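Local structure of metallo-beta-lactamase (Serratia marcescens, 6K4X) at residues T18-G22 and N54-F60; V65-L69 and L134-G138; A141-H145 and T156-Q160. The protein probably hydrolyses the beta-lactam ring of antibiotics as a subclass B3 metallo-beta-lactamase, using two zinc ions in its active site. All coordinates share one frame; numbering follows the deposited sequence.

Contact 1 (T18-G22 and N54-F60); sequences THYVG and NIRAMGF
Met58 reaches from just past the end of helix 47-57 to His19 on strand 18-20. Its CB points at the strand, and CG comes within 4.3 Å of Val21 CG1; bends about CB-CG and CG-SD fold the chain so that the terminal methyl, CE, lies 3.7 Å from His19 ND1. His19 NE2 lies 3.8 Å from Phe60 CE2, the two rings inclined at 44° with centroids 5.5 Å apart. Both imidazole nitrogens also hold hydrogen bonds, ND1 with Thr13 OG1 and NE2 with Ser32 OG, which fix the rotation of the ring; Met58 CE and Phe60 CE2 both approach it from the same side, one near each nitrogen. Here a helix packs on the N-terminal antiparallel strands of the metallo-beta-lactamase alpha-beta/beta-alpha sandwich. A Schellman motif with Gly59 at positive phi ends that helix, and the turn brings Phe60 back toward the strand, where its ring also meets His37 edge-to-face. In the last turn of the helix, Ile55 CG1 sits 4.2 Å from Val21 CG2. Asn54 ND2 gives a nearly straight hydrogen bond to Val21 O (3.0 Å, 171°); the acceptor lies in the plane of the Asn54 amide, whereas the donor stands well above the carbonyl plane of Val21.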
# COMPACT_ATOMS: atom_id res chain seq x y z
N THR A 18 1.87 -8.84 12.03
CA THR A 18 1.52 -7.70 11.21
C THR A 18 1.27 -6.49 12.11
O THR A 18 0.34 -6.52 12.92
CB THR A 18 0.24 -7.96 10.41
OG1 THR A 18 0.49 -9.01 9.45
CG2 THR A 18 -0.24 -6.74 9.67
N HIS A 19 2.08 -5.46 11.93
CA HIS A 19 2.04 -4.25 12.79
C HIS A 19 1.79 -3.02 11.92
O HIS A 19 2.45 -2.87 10.87
CB HIS A 19 3.35 -4.07 13.56
CG HIS A 19 3.87 -5.34 14.14
ND1 HIS A 19 3.35 -5.91 15.27
CD2 HIS A 19 4.82 -6.17 13.67
CE1 HIS A 19 4.01 -7.04 15.50
NE2 HIS A 19 4.91 -7.23 14.53
N TYR A 20 0.88 -2.14 12.33
CA TYR A 20 0.72 -0.86 11.71
C TYR A 20 1.78 0.09 12.26
O TYR A 20 1.85 0.28 13.47
CB TYR A 20 -0.68 -0.31 11.96
CG TYR A 20 -0.99 0.96 11.22
CD1 TYR A 20 -0.56 2.19 11.68
CD2 TYR A 20 -1.70 0.91 10.03
CE1 TYR A 20 -0.86 3.35 10.98
CE2 TYR A 20 -2.02 2.07 9.33
CZ TYR A 20 -1.59 3.29 9.80
OH TYR A 20 -1.92 4.42 9.11
N VAL A 21 2.59 0.67 11.36
CA VAL A 21 3.65 1.57 11.72
C VAL A 21 3.58 2.87 10.91
O VAL A 21 4.54 3.64 10.91
CB VAL A 21 5.04 0.91 11.58
CG1 VAL A 21 5.22 -0.20 12.59
CG2 VAL A 21 5.33 0.45 10.17
N GLY A 22 2.46 3.11 10.22
CA GLY A 22 2.30 4.31 9.42
C GLY A 22 1.95 5.55 10.23
O GLY A 22 2.08 5.63 11.46
N ASN A 54 8.28 4.52 14.81
CA ASN A 54 7.24 3.56 15.08
C ASN A 54 7.81 2.14 15.07
O ASN A 54 7.43 1.31 15.90
CB ASN A 54 6.09 3.73 14.10
CG ASN A 54 5.23 4.95 14.36
OD1 ASN A 54 5.31 5.57 15.43
ND2 ASN A 54 4.35 5.28 13.42
N ILE A 55 8.67 1.83 14.10
CA ILE A 55 9.26 0.51 14.03
C ILE A 55 10.06 0.26 15.31
O ILE A 55 9.98 -0.82 15.91
CB ILE A 55 10.13 0.40 12.77
CG1 ILE A 55 9.26 0.39 11.51
CG2 ILE A 55 11.03 -0.82 12.84
CD1 ILE A 55 10.02 0.58 10.23
N ARG A 56 10.86 1.25 15.73
CA ARG A 56 11.63 1.10 16.97
C ARG A 56 10.69 0.94 18.17
O ARG A 56 10.97 0.16 19.08
CB ARG A 56 12.61 2.27 17.13
CG ARG A 56 13.69 2.32 16.06
CD ARG A 56 14.77 3.33 16.39
NE ARG A 56 14.29 4.70 16.58
CZ ARG A 56 14.23 5.63 15.63
NH1 ARG A 56 14.80 5.39 14.46
NH2 ARG A 56 13.62 6.79 15.85
N ALA A 57 9.59 1.68 18.19
CA ALA A 57 8.65 1.60 19.32
C ALA A 57 8.03 0.21 19.43
O ALA A 57 7.62 -0.19 20.51
CB ALA A 57 7.60 2.68 19.19
N MET A 58 7.97 -0.53 18.32
CA MET A 58 7.45 -1.90 18.33
C MET A 58 8.57 -2.90 18.66
O MET A 58 8.34 -4.11 18.68
CB MET A 58 6.80 -2.23 16.98
CG MET A 58 5.57 -1.37 16.71
SD MET A 58 4.26 -1.47 17.96
CE MET A 58 3.59 -3.10 17.64
N GLY A 59 9.76 -2.40 18.98
CA GLY A 59 10.85 -3.23 19.50
C GLY A 59 11.82 -3.70 18.44
O GLY A 59 12.61 -4.60 18.74
N PHE A 60 11.72 -3.19 17.21
CA PHE A 60 12.50 -3.72 16.10
C PHE A 60 13.62 -2.75 15.73
O PHE A 60 13.51 -1.55 15.96
CB PHE A 60 11.58 -4.03 14.92
CG PHE A 60 10.52 -5.04 15.27
CD1 PHE A 60 10.85 -6.34 15.59
CD2 PHE A 60 9.19 -4.68 15.32
CE1 PHE A 60 9.88 -7.26 15.94
CE2 PHE A 60 8.21 -5.60 15.64
CZ PHE A 60 8.56 -6.88 15.98

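Contact 2 (V65-L69 and L134-G138); sequences VKYIL and LVKLG
Strands 65-69 and 134-137 run nearly antiparallel, at 159°, with their axes 8.6 Å apart at the closest approach, too far for backbone pairing, so the strands meet mainly through side chains, and no hydrogen bond crosses between them. Tyr67 and Val135 meet at the middle. Methyl CG1 of Val135 sits over one face of the phenol ring, 4.1 Å from the centroid of the Tyr67 ring and displaced toward its rim on the CD2 side, a CH-pi contact. Chi1 of Val135 (178°) turns this methyl away from its own backbone N and out to the ring. The edge of the same ring is met by the residues that follow Val135 along the strand: CB of Leu137 lies near the ring plane, 4.5 Å from Tyr67 CE2, while Lys136 O approaches that carbon obliquely at 3.7 Å. Toward the start of strand 65-69, Leu137 extends across Lys66 at about a right angle, its methyl CD1 3.7 Å from Lys66 CB and 3.9 Å from Lys66 CG. The lysine chain then bends at chi2 and leads away from the contact, its NZ hydrogen-bonded to Ser63 O. At the other end Leu69 CD2 makes a looser contact with Val135 CG1, 4.5 Å away, and belongs more to the interior, where it also packs on Ile38, Val40 and Leu93. Leu93 touches Tyr67 and Val135 as well, so neighbouring strand 91-95 shares the same apolar layer. Two sheets packed face to face through such side chains form the beta core of the alpha-beta/beta-alpha sandwich of metallo-beta-lactamases, here toward its partly exposed rim.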
# COMPACT_ATOMS: atom_id res chain seq x y z
N VAL A 65 15.23 -4.48 8.75
CA VAL A 65 14.26 -4.38 7.65
C VAL A 65 14.99 -4.64 6.33
O VAL A 65 15.90 -3.89 5.96
CB VAL A 65 13.60 -2.99 7.62
CG1 VAL A 65 12.64 -2.88 6.45
CG2 VAL A 65 12.90 -2.65 8.93
N LYS A 66 14.62 -5.72 5.65
CA LYS A 66 15.38 -6.19 4.50
C LYS A 66 14.75 -5.80 3.16
O LYS A 66 15.48 -5.68 2.17
CB LYS A 66 15.56 -7.70 4.57
CG LYS A 66 16.27 -8.18 5.83
CD LYS A 66 17.53 -7.43 6.19
CE LYS A 66 18.18 -7.98 7.44
NZ LYS A 66 19.37 -7.22 7.84
N TYR A 67 13.43 -5.64 3.14
CA TYR A 67 12.71 -5.24 1.93
C TYR A 67 11.73 -4.14 2.30
O TYR A 67 11.13 -4.19 3.39
CB TYR A 67 11.91 -6.39 1.32
CG TYR A 67 12.75 -7.47 0.70
CD1 TYR A 67 13.44 -7.23 -0.46
CD2 TYR A 67 12.84 -8.73 1.26
CE1 TYR A 67 14.21 -8.20 -1.07
CE2 TYR A 67 13.62 -9.73 0.67
CZ TYR A 67 14.31 -9.45 -0.50
OH TYR A 67 15.08 -10.40 -1.13
N ILE A 68 11.55 -3.18 1.40
CA ILE A 68 10.48 -2.21 1.45
C ILE A 68 9.64 -2.44 0.20
O ILE A 68 10.15 -2.32 -0.92
CB ILE A 68 11.01 -0.77 1.51
CG1 ILE A 68 11.91 -0.54 2.72
CG2 ILE A 68 9.86 0.22 1.48
CD1 ILE A 68 12.75 0.72 2.67
N LEU A 69 8.37 -2.73 0.38
CA LEU A 69 7.45 -3.00 -0.70
C LEU A 69 6.64 -1.75 -0.98
O LEU A 69 6.09 -1.18 -0.05
CB LEU A 69 6.52 -4.15 -0.31
CG LEU A 69 7.22 -5.40 0.22
CD1 LEU A 69 6.20 -6.49 0.47
CD2 LEU A 69 8.31 -5.88 -0.70
N LEU A 134 6.45 -14.21 -5.45
CA LEU A 134 6.65 -14.30 -4.01
C LEU A 134 7.94 -13.60 -3.59
O LEU A 134 9.02 -13.80 -4.19
CB LEU A 134 6.76 -15.78 -3.62
CG LEU A 134 5.43 -16.51 -3.46
CD1 LEU A 134 5.67 -17.95 -3.05
CD2 LEU A 134 4.53 -15.81 -2.44
N VAL A 135 7.83 -12.80 -2.53
CA VAL A 135 8.95 -12.18 -1.85
C VAL A 135 9.15 -12.95 -0.55
O VAL A 135 8.23 -13.03 0.26
CB VAL A 135 8.70 -10.69 -1.58
CG1 VAL A 135 9.86 -10.06 -0.81
CG2 VAL A 135 8.43 -9.95 -2.87
N LYS A 136 10.33 -13.56 -0.37
CA LYS A 136 10.56 -14.37 0.81
C LYS A 136 11.70 -13.78 1.63
O LYS A 136 12.70 -13.26 1.11
CB LYS A 136 10.82 -15.83 0.47
CG LYS A 136 11.93 -16.08 -0.53
CD LYS A 136 12.04 -17.56 -0.85
CE LYS A 136 13.05 -17.85 -1.94
NZ LYS A 136 14.38 -17.29 -1.61
N LEU A 137 11.53 -13.85 2.94
CA LEU A 137 12.54 -13.44 3.90
C LEU A 137 12.41 -14.35 5.11
O LEU A 137 11.44 -14.24 5.83
CB LEU A 137 12.29 -11.98 4.29
CG LEU A 137 13.34 -11.32 5.19
CD1 LEU A 137 12.82 -9.98 5.69
CD2 LEU A 137 13.76 -12.20 6.36
N GLY A 138 13.35 -15.27 5.29
CA GLY A 138 13.20 -16.23 6.37
C GLY A 138 11.84 -16.91 6.26
O GLY A 138 11.50 -17.45 5.21

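Contact 3 (A141-H145 and T156-Q160); sequences AVKAH and TWTWQ
His145 and Thr158 meet through their side chains, His145 NE2 lying 2.8 Å from Thr158 OG1 in a hydrogen bond that either could donate. The hydroxyl lies at the edge of the imidazole, in its plane. Chi1 of Thr158 (63°) sets OG1 between its own N and carbonyl carbon, and from there it reaches this nitrogen and comes within 3.6 Å of Lys143 CB. Behind these side chains the backbone ladder holds the two strands. Lys143 N donates to Thr158 O (2.8 Å, 164°), and Thr158 N donates in return to Lys143 O; His145 and Thr156 repeat the exchange, with Thr156 O also at the ring edge of His145. This antiparallel hairpin of strands 140-146 and 155-163 lies within the second sheet of the metallo-beta-lactamase sandwich. On the face carrying Ala144 and Trp157, a non-hydrogen-bonded pair, the methyl CB of Ala144 rests 3.7 Å from Trp157 CZ3. Val142 CG1 fits between the two indoles, 3.9 Å from Trp157 CE3 and 4.0 Å from Trp159 CE3. Where the direct ladder stops, a water continues it, donating to Ala141 O and accepting from Gln160 N. Farther out, Trp159 NE1 is held by Thr18 OG1, Trp157 NE1 makes a weak hydrogen bond to Ser70 O, and Thr156 OG1 bonds to Thr147 OG1 and Asp174 N, just ahead of the inhibitor-pocket residue Ser175.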
# COMPACT_ATOMS: atom_id res chain seq x y z
N ALA A 141 6.57 -14.74 3.64
CA ALA A 141 6.26 -14.97 2.23
C ALA A 141 5.14 -14.01 1.81
O ALA A 141 3.99 -14.19 2.22
CB ALA A 141 5.86 -16.40 2.01
N VAL A 142 5.49 -13.00 1.03
CA VAL A 142 4.56 -11.97 0.61
C VAL A 142 4.37 -12.09 -0.91
O VAL A 142 5.36 -12.11 -1.65
CB VAL A 142 5.07 -10.57 0.97
CG1 VAL A 142 4.14 -9.52 0.42
CG2 VAL A 142 5.25 -10.41 2.47
N LYS A 143 3.12 -12.12 -1.37
CA LYS A 143 2.85 -12.24 -2.79
C LYS A 143 2.49 -10.86 -3.36
O LYS A 143 1.77 -10.09 -2.73
CB LYS A 143 1.70 -13.23 -3.04
CG LYS A 143 1.29 -13.38 -4.49
CD LYS A 143 0.37 -14.55 -4.74
CE LYS A 143 0.99 -15.89 -4.41
NZ LYS A 143 0.02 -16.98 -4.62
N ALA A 144 3.02 -10.58 -4.55
CA ALA A 144 2.70 -9.39 -5.32
C ALA A 144 1.52 -9.69 -6.23
O ALA A 144 1.53 -10.67 -6.96
CB ALA A 144 3.91 -8.99 -6.14
N HIS A 145 0.54 -8.80 -6.24
CA HIS A 145 -0.59 -8.85 -7.18
C HIS A 145 -0.63 -7.54 -7.96
O HIS A 145 -0.78 -6.48 -7.38
CB HIS A 145 -1.92 -9.04 -6.47
CG HIS A 145 -1.95 -10.25 -5.61
ND1 HIS A 145 -2.56 -11.42 -6.00
CD2 HIS A 145 -1.50 -10.44 -4.35
CE1 HIS A 145 -2.45 -12.29 -5.01
NE2 HIS A 145 -1.80 -11.72 -4.00
N THR A 156 -0.73 -4.70 -5.07
CA THR A 156 -1.38 -5.09 -3.83
C THR A 156 -0.66 -6.32 -3.28
O THR A 156 -0.36 -7.25 -4.04
CB THR A 156 -2.86 -5.37 -4.11
OG1 THR A 156 -3.51 -4.14 -4.41
CG2 THR A 156 -3.60 -6.06 -3.00
N TRP A 157 -0.32 -6.31 -2.00
CA TRP A 157 0.58 -7.29 -1.40
C TRP A 157 -0.19 -8.16 -0.43
O TRP A 157 -1.01 -7.62 0.35
CB TRP A 157 1.72 -6.57 -0.68
CG TRP A 157 2.54 -5.66 -1.54
CD1 TRP A 157 2.32 -4.33 -1.71
CD2 TRP A 157 3.68 -5.98 -2.36
NE1 TRP A 157 3.27 -3.77 -2.51
CE2 TRP A 157 4.10 -4.76 -2.94
CE3 TRP A 157 4.40 -7.14 -2.65
CZ2 TRP A 157 5.21 -4.66 -3.76
CZ3 TRP A 157 5.51 -7.04 -3.45
CH2 TRP A 157 5.89 -5.82 -4.00
N THR A 158 0.06 -9.47 -0.41
CA THR A 158 -0.70 -10.36 0.48
C THR A 158 0.23 -11.33 1.21
O THR A 158 1.30 -11.70 0.74
CB THR A 158 -1.77 -11.15 -0.29
OG1 THR A 158 -1.15 -12.00 -1.25
CG2 THR A 158 -2.73 -10.22 -0.99
N TRP A 159 -0.20 -11.73 2.40
CA TRP A 159 0.54 -12.66 3.20
C TRP A 159 -0.39 -13.29 4.23
O TRP A 159 -1.57 -12.96 4.30
CB TRP A 159 1.73 -11.98 3.87
CG TRP A 159 1.36 -10.88 4.82
CD1 TRP A 159 1.08 -10.99 6.14
CD2 TRP A 159 1.27 -9.48 4.50
NE1 TRP A 159 0.80 -9.76 6.67
CE2 TRP A 159 0.92 -8.81 5.69
CE3 TRP A 159 1.48 -8.74 3.34
CZ2 TRP A 159 0.77 -7.43 5.72
CZ3 TRP A 159 1.33 -7.38 3.37
CH2 TRP A 159 0.99 -6.73 4.55
N GLN A 160 0.16 -14.21 5.02
CA GLN A 160 -0.57 -14.82 6.11
C GLN A 160 0.14 -14.51 7.41
O GLN A 160 1.35 -14.64 7.48
CB GLN A 160 -0.66 -16.33 5.92
CG GLN A 160 -1.41 -16.70 4.65
CD GLN A 160 -2.01 -18.08 4.69
OE1 GLN A 160 -1.88 -18.82 5.67
NE2 GLN A 160 -2.69 -18.42 3.61
O HOH W 1 2.61 -15.45 4.15

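In the fold
From the N terminus, contact 1 closes first, bringing helix 47-57 back onto strand 18-20 after a loop of 31 residues. Contact 2 opens soon after, on strand 65-69 of the same seven-stranded sheet, and closes across 64 residues at edge strand 134-137 of the other sheet. Contact 3 then closes a short hairpin within that second sheet. The three loops run in series, neither nesting nor crossing. In space they join up: Val135 N lies 2.7 Å from Val142 O, a probable hydrogen bond between adjacent strands, Leu69 packs on Val142 and Trp157, and Thr18 of contact 1 meets Trp159 of contact 3. Contacts 1 and 2 share a sheet without touching.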